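Local coordinates for protein pyruvate kinase (Toxoplasma gondii, PDB 3GG8) that probably catalyses the transfer of a phosphoryl group from phosphoenolpyruvate to ADP, giving pyruvate and ATP in the last step of glycolysis, at residues C[93-98]-C[456-461]; C[277-282]-C[330-335]. All blocks are in the same frame, centred on the assembly; numbering follows the deposited sequence. Where two conformers were deposited one is given.

Interaction 1 of 2, residues C[93-98]-C[456-461]; sequences EARLAI and TMQVPS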
ATOM      1  N   GLU C  93      -6.770  43.922   7.892  1.00 38.99           N
ATOM      2  CA  GLU C  93      -6.278  42.671   7.326  1.00 39.76           C
ATOM      3  C   GLU C  93      -7.320  41.571   7.282  1.00 40.06           C
ATOM      4  O   GLU C  93      -7.152  40.599   6.540  1.00 40.36           O
ATOM      5  CB  GLU C  93      -5.003  42.207   8.024  1.00 39.97           C
ATOM      6  CG  GLU C  93      -3.780  42.963   7.530  1.00 41.61           C
ATOM      7  CD  GLU C  93      -2.543  42.712   8.359  1.00 44.08           C
ATOM      8  OE1 GLU C  93      -2.524  41.726   9.136  1.00 45.11           O
ATOM      9  OE2 GLU C  93      -1.585  43.506   8.223  1.00 44.55           O
ATOM     10  N   ALA C  94      -8.396  41.738   8.055  1.00 40.01           N
ATOM     11  CA  ALA C  94      -9.483  40.766   8.105  1.00 40.27           C
ATOM     12  C   ALA C  94     -10.466  40.994   6.959  1.00 40.17           C
ATOM     13  O   ALA C  94     -10.874  42.132   6.689  1.00 40.48           O
ATOM     14  CB  ALA C  94     -10.195  40.833   9.433  1.00 40.46           C
ATOM     15  N   ARG C  95     -10.813  39.913   6.268  1.00 39.63           N
ATOM     16  CA  ARG C  95     -11.715  39.978   5.120  1.00 39.30           C
ATOM     17  C   ARG C  95     -12.897  39.059   5.366  1.00 38.89           C
ATOM     18  O   ARG C  95     -13.119  38.090   4.635  1.00 39.27           O
ATOM     19  CB  ARG C  95     -10.993  39.612   3.831  1.00 38.85           C
ATOM     20  CG  ARG C  95      -9.857  40.547   3.499  1.00 40.88           C
ATOM     21  CD  ARG C  95     -10.372  41.958   3.250  1.00 43.82           C
ATOM     22  NE  ARG C  95      -9.324  42.852   2.778  1.00 45.17           N
ATOM     23  CZ  ARG C  95      -8.839  42.826   1.542  1.00 47.91           C
ATOM     24  NH1 ARG C  95      -9.303  41.936   0.668  1.00 48.62           N
ATOM     25  NH2 ARG C  95      -7.882  43.674   1.181  1.00 48.73           N
ATOM     26  N   LEU C  96     -13.637  39.382   6.421  1.00 38.17           N
ATOM     27  CA  LEU C  96     -14.789  38.627   6.869  1.00 37.43           C
ATOM     28  C   LEU C  96     -15.793  38.462   5.739  1.00 37.09           C
ATOM     29  O   LEU C  96     -16.091  39.419   5.020  1.00 36.72           O
ATOM     30  CB  LEU C  96     -15.471  39.383   8.016  1.00 37.42           C
ATOM     31  CG  LEU C  96     -14.740  39.537   9.344  1.00 36.31           C
ATOM     32  CD1 LEU C  96     -15.461  40.564  10.207  1.00 35.30           C
ATOM     33  CD2 LEU C  96     -14.669  38.192  10.058  1.00 35.85           C
ATOM     34  N   ALA C  97     -16.313  37.250   5.577  1.00 35.92           N
ATOM     35  CA  ALA C  97     -17.385  37.044   4.602  1.00 34.63           C
ATOM     36  C   ALA C  97     -18.718  37.241   5.296  1.00 33.87           C
ATOM     37  O   ALA C  97     -18.835  37.058   6.512  1.00 32.93           O
ATOM     38  CB  ALA C  97     -17.300  35.667   3.973  1.00 34.47           C
ATOM     39  N   ILE C  98     -19.713  37.631   4.509  1.00 33.66           N
ATOM     40  CA  ILE C  98     -21.077  37.833   4.987  1.00 33.63           C
ATOM     41  C   ILE C  98     -21.999  36.800   4.326  1.00 33.54           C
ATOM     42  O   ILE C  98     -22.015  36.655   3.105  1.00 32.51           O
ATOM     43  CB  ILE C  98     -21.532  39.289   4.748  1.00 33.81           C
ATOM     44  CG1 ILE C  98     -20.594  40.253   5.500  1.00 34.54           C
ATOM     45  CG2 ILE C  98     -22.977  39.492   5.194  1.00 34.05           C
ATOM     46  CD1 ILE C  98     -20.835  41.725   5.186  1.00 33.15           C
ATOM     47  N   THR C 456      -5.692  34.228   3.902  1.00 38.25           N
ATOM     48  CA  THR C 456      -5.925  34.927   2.673  1.00 38.24           C
ATOM     49  C   THR C 456      -5.110  36.213   2.688  1.00 37.90           C
ATOM     50  O   THR C 456      -4.902  36.785   3.744  1.00 37.19           O
ATOM     51  CB  THR C 456      -7.457  35.102   2.543  1.00 38.93           C
ATOM     52  OG1 THR C 456      -7.951  34.414   1.376  1.00 40.66           O
ATOM     53  CG2 THR C 456      -7.902  36.522   2.620  1.00 37.61           C
ATOM     54  N   MET C 457      -4.572  36.603   1.530  1.00 38.17           N
ATOM     55  CA  MET C 457      -3.963  37.924   1.350  1.00 38.43           C
ATOM     56  C   MET C 457      -4.379  38.479  -0.022  1.00 38.87           C
ATOM     57  O   MET C 457      -3.997  37.923  -1.061  1.00 38.66           O
ATOM     58  CB  MET C 457      -2.431  37.848   1.477  1.00 38.00           C
ATOM     59  CG  MET C 457      -1.684  39.173   1.413  0.50 38.02           C
ATOM     60  SD  MET C 457       0.121  38.973   1.494  0.50 38.81           S
ATOM     61  CE  MET C 457       0.646  40.640   1.120  0.50 38.04           C
ATOM     62  N   GLN C 458      -5.154  39.572  -0.027  1.00 39.33           N
ATOM     63  CA  GLN C 458      -5.484  40.252  -1.283  1.00 39.67           C
ATOM     64  C   GLN C 458      -4.260  40.933  -1.875  1.00 39.53           C
ATOM     65  O   GLN C 458      -3.421  41.478  -1.162  1.00 39.95           O
ATOM     66  CB  GLN C 458      -6.650  41.243  -1.151  1.00 39.62           C
ATOM     67  CG  GLN C 458      -7.201  41.688  -2.527  1.00 40.54           C
ATOM     68  CD  GLN C 458      -8.399  42.625  -2.470  1.00 40.54           C
ATOM     69  OE1 GLN C 458      -9.286  42.470  -1.635  1.00 42.43           O
ATOM     70  NE2 GLN C 458      -8.445  43.582  -3.395  1.00 40.66           N
ATOM     71  N   VAL C 459      -4.178  40.906  -3.195  1.00 39.47           N
ATOM     72  CA  VAL C 459      -2.996  41.343  -3.911  1.00 39.13           C
ATOM     73  C   VAL C 459      -3.479  42.263  -5.055  1.00 39.15           C
ATOM     74  O   VAL C 459      -4.616  42.122  -5.510  1.00 39.11           O
ATOM     75  CB  VAL C 459      -2.212  40.057  -4.335  1.00 39.32           C
ATOM     76  CG1 VAL C 459      -2.330  39.753  -5.828  1.00 39.63           C
ATOM     77  CG2 VAL C 459      -0.792  40.103  -3.853  1.00 38.40           C
ATOM     78  N   PRO C 460      -2.672  43.267  -5.472  1.00 39.27           N
ATOM     79  CA  PRO C 460      -3.179  44.128  -6.561  1.00 39.05           C
ATOM     80  C   PRO C 460      -3.387  43.417  -7.910  1.00 38.92           C
ATOM     81  O   PRO C 460      -2.853  42.327  -8.135  1.00 38.58           O
ATOM     82  CB  PRO C 460      -2.107  45.228  -6.689  1.00 39.31           C
ATOM     83  CG  PRO C 460      -1.282  45.132  -5.455  1.00 39.58           C
ATOM     84  CD  PRO C 460      -1.347  43.706  -5.000  1.00 39.24           C
ATOM     85  N   SER C 461      -4.164  44.045  -8.796  1.00 39.05           N
ATOM     86  CA  SER C 461      -4.452  43.490 -10.118  1.00 39.31           C
ATOM     87  C   SER C 461      -3.238  43.526 -11.047  1.00 39.59           C
ATOM     88  O   SER C 461      -2.299  44.301 -10.832  1.00 39.64           O
ATOM     89  CB  SER C 461      -5.630  44.240 -10.768  1.00 39.26           C
ATOM     90  OG  SER C 461      -6.885  43.772 -10.282  1.00 39.61           O
TER

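Interaction 2 of 2, residues C[277-282]-C[330-335]; sequences IARGDL and AADVAN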
ATOM      1  N   ILE C 277     -24.792  21.651   7.321  1.00 34.38           N
ATOM      2  CA  ILE C 277     -25.460  20.546   7.988  1.00 35.00           C
ATOM      3  C   ILE C 277     -26.151  21.067   9.261  1.00 35.94           C
ATOM      4  O   ILE C 277     -25.483  21.486  10.209  1.00 36.81           O
ATOM      5  CB  ILE C 277     -24.441  19.430   8.358  1.00 35.34           C
ATOM      6  CG1 ILE C 277     -23.650  18.970   7.129  1.00 34.02           C
ATOM      7  CG2 ILE C 277     -25.132  18.242   9.093  1.00 35.08           C
ATOM      8  CD1 ILE C 277     -22.489  18.059   7.465  1.00 35.03           C
ATOM      9  N   ALA C 278     -27.485  21.067   9.265  1.00 36.26           N
ATOM     10  CA  ALA C 278     -28.266  21.512  10.417  1.00 35.72           C
ATOM     11  C   ALA C 278     -28.682  20.297  11.233  1.00 35.46           C
ATOM     12  O   ALA C 278     -29.784  19.757  11.037  1.00 35.34           O
ATOM     13  CB  ALA C 278     -29.496  22.298   9.964  1.00 35.93           C
ATOM     14  N   ARG C 279     -27.802  19.883  12.152  1.00 34.78           N
ATOM     15  CA  ARG C 279     -28.013  18.682  12.971  1.00 34.41           C
ATOM     16  C   ARG C 279     -29.292  18.702  13.783  1.00 34.19           C
ATOM     17  O   ARG C 279     -30.005  17.718  13.795  1.00 34.39           O
ATOM     18  CB  ARG C 279     -26.840  18.430  13.933  1.00 34.88           C
ATOM     19  CG  ARG C 279     -25.533  18.024  13.277  1.00 33.16           C
ATOM     20  CD  ARG C 279     -24.571  19.202  13.244  1.00 32.30           C
ATOM     21  NE  ARG C 279     -24.369  19.795  14.566  1.00 30.53           N
ATOM     22  CZ  ARG C 279     -23.554  19.308  15.499  1.00 33.46           C
ATOM     23  NH1 ARG C 279     -22.847  18.206  15.278  1.00 30.50           N
ATOM     24  NH2 ARG C 279     -23.442  19.936  16.666  1.00 35.56           N
ATOM     25  N   GLY C 280     -29.566  19.805  14.475  1.00 34.43           N
ATOM     26  CA  GLY C 280     -30.737  19.914  15.336  1.00 34.58           C
ATOM     27  C   GLY C 280     -32.061  19.731  14.600  1.00 35.16           C
ATOM     28  O   GLY C 280     -32.966  19.076  15.102  1.00 35.26           O
ATOM     29  N   ASP C 281     -32.174  20.322  13.412  1.00 35.14           N
ATOM     30  CA  ASP C 281     -33.358  20.130  12.568  1.00 35.27           C
ATOM     31  C   ASP C 281     -33.434  18.696  12.028  1.00 35.32           C
ATOM     32  O   ASP C 281     -34.516  18.088  12.022  1.00 35.31           O
ATOM     33  CB  ASP C 281     -33.387  21.162  11.452  1.00 34.89           C
ATOM     34  CG  ASP C 281     -33.172  22.577  11.978  1.00 37.39           C
ATOM     35  OD1 ASP C 281     -32.006  22.984  12.116  1.00 37.39           O
ATOM     36  OD2 ASP C 281     -34.165  23.283  12.288  1.00 41.03           O
ATOM     37  N   LEU C 282     -32.286  18.138  11.631  1.00 34.68           N
ATOM     38  CA  LEU C 282     -32.234  16.759  11.129  1.00 34.46           C
ATOM     39  C   LEU C 282     -32.715  15.775  12.204  1.00 34.44           C
ATOM     40  O   LEU C 282     -33.348  14.766  11.893  1.00 33.93           O
ATOM     41  CB  LEU C 282     -30.817  16.394  10.659  1.00 33.83           C
ATOM     42  CG  LEU C 282     -30.412  16.790   9.245  1.00 34.08           C
ATOM     43  CD1 LEU C 282     -28.905  16.754   9.036  1.00 30.93           C
ATOM     44  CD2 LEU C 282     -31.141  15.887   8.240  1.00 34.06           C
ATOM     45  N   ALA C 330     -17.904  20.314  23.824  1.00 30.16           N
ATOM     46  CA  ALA C 330     -16.534  20.371  23.329  1.00 30.43           C
ATOM     47  C   ALA C 330     -16.224  19.150  22.459  1.00 30.52           C
ATOM     48  O   ALA C 330     -15.668  19.294  21.380  1.00 30.55           O
ATOM     49  CB  ALA C 330     -15.546  20.465  24.488  1.00 30.50           C
ATOM     50  N   ALA C 331     -16.605  17.960  22.927  1.00 30.92           N
ATOM     51  CA  ALA C 331     -16.424  16.721  22.171  1.00 31.54           C
ATOM     52  C   ALA C 331     -17.204  16.769  20.841  1.00 32.44           C
ATOM     53  O   ALA C 331     -16.715  16.329  19.783  1.00 32.19           O
ATOM     54  CB  ALA C 331     -16.858  15.527  23.009  1.00 30.89           C
ATOM     55  N   ASP C 332     -18.415  17.305  20.890  1.00 33.13           N
ATOM     56  CA  ASP C 332     -19.256  17.329  19.704  1.00 34.52           C
ATOM     57  C   ASP C 332     -18.620  18.214  18.620  1.00 34.29           C
ATOM     58  O   ASP C 332     -18.582  17.833  17.447  1.00 34.19           O
ATOM     59  CB  ASP C 332     -20.672  17.784  20.073  1.00 35.33           C
ATOM     60  CG  ASP C 332     -21.579  17.977  18.859  1.00 37.25           C
ATOM     61  OD1 ASP C 332     -21.543  17.162  17.912  1.00 41.31           O
ATOM     62  OD2 ASP C 332     -22.342  18.960  18.867  1.00 39.63           O
ATOM     63  N   VAL C 333     -18.078  19.359  19.034  1.00 34.27           N
ATOM     64  CA  VAL C 333     -17.393  20.287  18.112  1.00 34.08           C
ATOM     65  C   VAL C 333     -16.105  19.674  17.562  1.00 34.45           C
ATOM     66  O   VAL C 333     -15.835  19.750  16.357  1.00 35.14           O
ATOM     67  CB  VAL C 333     -17.074  21.631  18.800  1.00 34.28           C
ATOM     68  CG1 VAL C 333     -16.123  22.489  17.947  1.00 33.78           C
ATOM     69  CG2 VAL C 333     -18.340  22.379  19.103  1.00 32.26           C
ATOM     70  N   ALA C 334     -15.333  19.047  18.442  1.00 33.86           N
ATOM     71  CA  ALA C 334     -14.084  18.394  18.066  1.00 34.15           C
ATOM     72  C   ALA C 334     -14.296  17.268  17.042  1.00 34.09           C
ATOM     73  O   ALA C 334     -13.536  17.135  16.075  1.00 33.72           O
ATOM     74  CB  ALA C 334     -13.385  17.858  19.302  1.00 33.72           C
ATOM     75  N   ASN C 335     -15.331  16.459  17.273  1.00 34.28           N
ATOM     76  CA  ASN C 335     -15.628  15.389  16.342  0.50 34.25           C
ATOM     77  C   ASN C 335     -16.040  15.893  14.954  1.00 34.36           C
ATOM     78  O   ASN C 335     -15.714  15.247  13.976  1.00 35.46           O
ATOM     79  CB  ASN C 335     -16.560  14.332  16.946  0.50 33.84           C
ATOM     80  CG  ASN C 335     -15.799  13.321  17.820  0.50 34.09           C
ATOM     81  OD1 ASN C 335     -15.047  12.477  17.313  0.50 32.48           O
ATOM     82  ND2 ASN C 335     -15.975  13.421  19.136  0.50 33.37           N
TER

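Interaction 1 of 2, residues C[93-98]-C[456-461]
The guanidinium of Arg-95 lies across the side chain of Gln-458, with NH1 3.3 Å and NH2 3.6 Å from Gln-458 CB. The two chains cross at about a right angle, and their flat groups are turned 83° against each other, which rules out stacking. Instead, the amide oxygen sits at the guanidinium edge, near its plane. Arg-95 NH1 donates to Gln-458 OE1 at 2.4 Å, a bond so short that its exact length is doubtful, and bent, with an N-H...O angle of 138°. Arg-95 reaches this spot through a bend at chi2 (-63°), whereas Gln-458 is extended beyond CG. Between them they carry a contact that spans two domains: 93-98 leads into the barrel strand 97-101, and 456-461 leaves strand 454-458, at one margin of the C-terminal alpha/beta sheet. Ile-445 of helix 442-447 touches both side chains, and Glu-93 forms a separate salt bridge to Arg-479. At this point between the domains a cationic donor meets a neutral amide oxygen, so the link is polar rather than a salt bridge, and Gln-458 would not itself balance the arginine's charge.

Interaction 2 of 2, residues C[277-282]-C[330-335]
Asp-332, on the helix segment 330-335, faces Arg-279 from the opposite direction. The segment lies inside helix 327-339, and its first two residues, Ala-330 and Ala-331, pack on Glu-289 and Phe-292 of the second subunit. At Asp-332 the CG is anti to the backbone N (chi1 174°), and the carboxylate meets the guanidinium end-on. Arg-279 NH2 binds Asp-332 OD2 at 2.6 Å and Arg-279 NH1 binds Asp-332 OD1 at 3.1 Å, both on the syn side, with the two planes only 5° apart. This is a two-pronged salt bridge, and Gln-295 and the carbonyl of Thr-313 also accept from the buried guanidinium, which should fix its rotation. Arg-279 stands in the first turn after barrel strand 275-278, within the ARGDL sequence characteristic of pyruvate kinases, while helix 327-339 lies between the last two strands of the eight-stranded TIM barrel. In relatives the aspartate of this sequence, here Asp-281, binds the catalytic magnesium. Val-333 points away from 277-282, and it and Ala-334 pack on helix 356-371. Asn-335 then bonds back one turn, its backbone N meeting Ala-331 O at 2.9 Å.

Overall arrangement
From the N terminus, the chain first enters the barrel and reaches 93-98, which runs into the third strand. It then completes the remaining barrel strands and their helices before 456-461 in the C-terminal alpha/beta domain returns to close the long loop of interaction 1, 357 residues between its segments. Interaction 2 falls wholly within that loop: 277-282 and 330-335 enclose just 47 residues, including the seventh strand, and the two loops do not cross. Both contacts reach the barrel sheet, yet their centres are 29 Å apart and their nearest atoms about 16 Å. Interaction 1 fastens one domain to another, whereas interaction 2 joins neighbouring barrel elements beside a second subunit.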